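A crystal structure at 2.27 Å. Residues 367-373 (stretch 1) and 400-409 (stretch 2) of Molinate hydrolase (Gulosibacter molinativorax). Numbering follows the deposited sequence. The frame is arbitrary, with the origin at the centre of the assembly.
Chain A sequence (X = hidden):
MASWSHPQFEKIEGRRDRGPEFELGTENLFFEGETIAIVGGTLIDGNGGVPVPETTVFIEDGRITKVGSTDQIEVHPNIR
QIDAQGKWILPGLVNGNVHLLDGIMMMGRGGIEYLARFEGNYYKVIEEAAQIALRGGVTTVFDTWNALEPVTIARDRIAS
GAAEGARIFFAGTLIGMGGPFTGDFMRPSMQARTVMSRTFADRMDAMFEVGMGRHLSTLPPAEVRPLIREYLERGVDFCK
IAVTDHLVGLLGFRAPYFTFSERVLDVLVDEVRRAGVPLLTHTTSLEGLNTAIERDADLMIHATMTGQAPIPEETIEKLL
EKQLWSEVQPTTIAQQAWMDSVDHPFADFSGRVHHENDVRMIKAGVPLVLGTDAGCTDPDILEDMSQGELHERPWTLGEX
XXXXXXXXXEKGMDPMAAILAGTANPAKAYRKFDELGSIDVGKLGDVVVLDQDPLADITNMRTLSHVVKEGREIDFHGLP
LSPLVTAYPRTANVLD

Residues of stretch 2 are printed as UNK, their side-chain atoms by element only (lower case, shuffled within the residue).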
# COMPACT_ATOMS: atom_id res chain seq x y z
N PRO A 367 -0.88 38.76 -19.90
CA PRO A 367 0.44 38.41 -20.39
C PRO A 367 0.80 36.95 -20.06
O PRO A 367 0.71 36.53 -18.88
CB PRO A 367 1.37 39.37 -19.62
CG PRO A 367 0.49 40.46 -19.12
CD PRO A 367 -0.83 39.83 -18.88
N LEU A 368 1.23 36.20 -21.07
CA LEU A 368 1.37 34.75 -20.96
C LEU A 368 2.74 34.32 -21.36
O LEU A 368 3.28 34.76 -22.36
CB LEU A 368 0.30 34.04 -21.84
CG LEU A 368 -1.13 34.18 -21.33
CD1 LEU A 368 -2.16 33.85 -22.40
CD2 LEU A 368 -1.35 33.29 -20.11
N VAL A 369 3.24 33.36 -20.62
CA VAL A 369 4.55 32.76 -20.86
C VAL A 369 4.48 31.26 -21.10
O VAL A 369 3.76 30.52 -20.44
CB VAL A 369 5.46 33.00 -19.67
CG1 VAL A 369 6.72 32.12 -19.75
CG2 VAL A 369 5.84 34.47 -19.63
N LEU A 370 5.23 30.81 -22.11
CA LEU A 370 5.30 29.40 -22.41
C LEU A 370 6.15 28.69 -21.36
O LEU A 370 7.30 29.06 -21.10
CB LEU A 370 5.87 29.14 -23.81
CG LEU A 370 5.93 27.68 -24.31
CD1 LEU A 370 5.88 27.67 -25.83
CD2 LEU A 370 7.18 26.94 -23.85
N GLY A 371 5.60 27.59 -20.85
CA GLY A 371 6.33 26.67 -19.98
C GLY A 371 5.58 25.37 -19.84
O GLY A 371 4.38 25.34 -19.97
N THR A 372 6.31 24.29 -19.58
CA THR A 372 5.72 22.94 -19.71
C THR A 372 5.97 21.90 -18.62
O THR A 372 5.32 20.87 -18.61
CB THR A 372 6.26 22.27 -20.99
OG1 THR A 372 7.69 22.23 -20.92
CG2 THR A 372 5.82 23.07 -22.23
N ASP A 373 6.94 22.14 -17.76
CA ASP A 373 7.36 21.18 -16.75
C ASP A 373 8.05 20.02 -17.43
O ASP A 373 8.24 18.98 -16.83
CB ASP A 373 6.18 20.68 -15.86
CG ASP A 373 5.97 21.50 -14.55
OD1 ASP A 373 6.94 22.12 -14.03
OD2 ASP A 373 4.81 21.54 -14.04
N UNK A 400 7.58 19.58 -26.45
CA UNK A 400 6.63 20.13 -25.51
C UNK A 400 6.21 21.59 -25.84
O UNK A 400 5.06 21.95 -25.69
c UNK A 400 7.23 20.10 -24.13
o UNK A 400 9.53 20.56 -24.84
o UNK A 400 8.74 21.75 -23.18
c UNK A 400 8.60 20.85 -24.05
N UNK A 401 7.16 22.40 -26.29
CA UNK A 401 6.88 23.76 -26.72
C UNK A 401 5.96 23.83 -27.96
O UNK A 401 5.06 24.69 -28.01
n UNK A 401 10.61 23.74 -29.49
n UNK A 401 9.52 22.74 -27.94
c UNK A 401 9.82 24.68 -28.87
c UNK A 401 8.15 24.59 -26.90
c UNK A 401 10.40 22.57 -28.91
c UNK A 401 9.10 24.05 -27.91
N UNK A 402 6.19 22.96 -28.94
CA UNK A 402 5.32 22.88 -30.13
C UNK A 402 3.90 22.53 -29.72
O UNK A 402 2.94 23.16 -30.09
c UNK A 402 7.68 23.27 -32.05
c UNK A 402 9.84 22.35 -32.55
c UNK A 402 8.99 23.43 -32.48
c UNK A 402 9.38 21.10 -32.19
c UNK A 402 5.79 21.84 -31.14
c UNK A 402 8.07 20.94 -31.73
c UNK A 402 7.21 22.04 -31.64
N UNK A 403 3.79 21.57 -28.84
CA UNK A 403 2.49 21.16 -28.33
C UNK A 403 1.78 22.28 -27.56
O UNK A 403 0.54 22.43 -27.63
c UNK A 403 2.62 19.91 -27.43
c UNK A 403 1.28 19.52 -26.80
c UNK A 403 3.17 18.75 -28.26
N UNK A 404 2.54 23.02 -26.78
CA UNK A 404 1.99 24.14 -25.97
C UNK A 404 1.32 25.18 -26.88
O UNK A 404 0.17 25.56 -26.69
c UNK A 404 2.38 27.19 -24.40
c UNK A 404 3.13 24.81 -25.17
c UNK A 404 1.99 29.30 -25.44
c UNK A 404 2.09 27.78 -23.16
c UNK A 404 2.70 25.83 -24.15
n UNK A 404 2.23 26.82 -22.20
c UNK A 404 1.73 29.11 -23.04
c UNK A 404 2.59 25.65 -22.81
c UNK A 404 2.33 27.98 -25.56
c UNK A 404 1.69 29.86 -24.18
N UNK A 405 2.08 25.57 -27.88
CA UNK A 405 1.62 26.53 -28.89
C UNK A 405 0.39 26.06 -29.61
O UNK A 405 -0.62 26.75 -29.69
s UNK A 405 5.01 28.28 -30.46
c UNK A 405 2.72 26.82 -29.87
c UNK A 405 6.29 28.96 -29.44
c UNK A 405 3.72 27.82 -29.30
N UNK A 406 0.41 24.82 -30.01
CA UNK A 406 -0.78 24.20 -30.63
C UNK A 406 -1.97 24.23 -29.69
O UNK A 406 -3.07 24.65 -30.07
o UNK A 406 -0.22 20.25 -32.36
n UNK A 406 -2.32 19.76 -31.86
c UNK A 406 -0.45 22.75 -31.05
c UNK A 406 -1.35 20.60 -32.01
c UNK A 406 -1.65 22.04 -31.66
N UNK A 407 -1.76 23.80 -28.43
CA UNK A 407 -2.88 23.75 -27.45
C UNK A 407 -3.46 25.14 -27.22
O UNK A 407 -4.66 25.31 -27.07
c UNK A 407 -2.41 23.20 -26.14
N UNK A 408 -2.58 26.12 -27.13
CA UNK A 408 -3.04 27.49 -26.81
C UNK A 408 -3.88 28.04 -27.99
O UNK A 408 -4.94 28.58 -27.79
s UNK A 408 -2.41 28.17 -23.71
c UNK A 408 -1.23 28.04 -25.09
c UNK A 408 -2.13 29.86 -23.22
c UNK A 408 -1.85 28.39 -26.45
N UNK A 409 -3.37 27.85 -29.19
CA UNK A 409 -4.05 28.27 -30.39
C UNK A 409 -5.39 27.56 -30.50
O UNK A 409 -6.37 28.20 -30.81
c UNK A 409 -1.99 28.95 -31.59
c UNK A 409 -4.01 28.25 -32.91
c UNK A 409 -3.20 28.02 -31.63

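Position 400 opens the helix with four side-chain atoms, two carbons with two oxygens on the second. One oxygen lies 2.5 Å from OG1 of Thr 372. The residue is Asp 400, and Thr 372 OG1 donates a short hydrogen bond to its OD2.

At position 401 one carbon, near Leu 370, leads to a five-membered ring of three carbons and two nitrogens, an imidazole, so the residue is His 401. Its CB lies 4.0 Å from Leu 370 CD2, while the end of the side chain leads away from stretch 1. The backbone comes closer, with His 401 O 3.8 Å from Leu 370 CD1.

Position 402 has seven carbons, one followed by a six-membered ring without a hydroxyl. It points away from stretch 1 and is Phe 402. Position 403 carries three carbons, branched at the first; this is Val 403, also without contact.

The side chain at position 404 holds ten atoms: one carbon, then fused five- and six-membered rings containing eight carbons and one nitrogen, with Leu 370 over one face. Only an indole fits, giving Trp 404. Leu 370 CG sits 3.8 Å from the centroid of the five-membered ring, in a CH-pi contact. Gly 371 O approaches Trp 404 CD1 at 3.4 Å, and Val 369 O lies 3.6 Å from Trp 404 CZ2.

Position 405 is an unbranched chain of two carbons, sulfur and one carbon, its end reaching Leu 370, hence Met 405. Its CB points sideways, but the extended chain brings CE to 3.9 Å from Leu 370 CD1.

Position 406 has three carbons, the third bearing one oxygen and one nitrogen: the amide of Gln 406, out of reach of stretch 1. The lone side-chain carbon at position 407, also out of reach, marks Ala 407.

Position 408 repeats the unbranched carbon, carbon, sulfur, carbon pattern, its end reaching Leu 368. Met 408 points toward the strand, and its CE meets Leu 368 CD1 at 4.1 Å. Position 409, with three carbons branched at the first, is Val 409 and makes no contact.

The contact therefore falls on one side of the helix, where positions 400, 404 and 408 follow one another at single-turn spacing. The strand runs roughly antiparallel to it, at 146°, so Thr 372, Leu 370 and Leu 368 meet these turns in reverse order. Leu 370 packs against Trp 404 at the centre of an apolar contact, and the Thr 372–Asp 400 hydrogen bond adds a polar tie at one end.

Stretch 2 400-409: DHFVWMQAMV
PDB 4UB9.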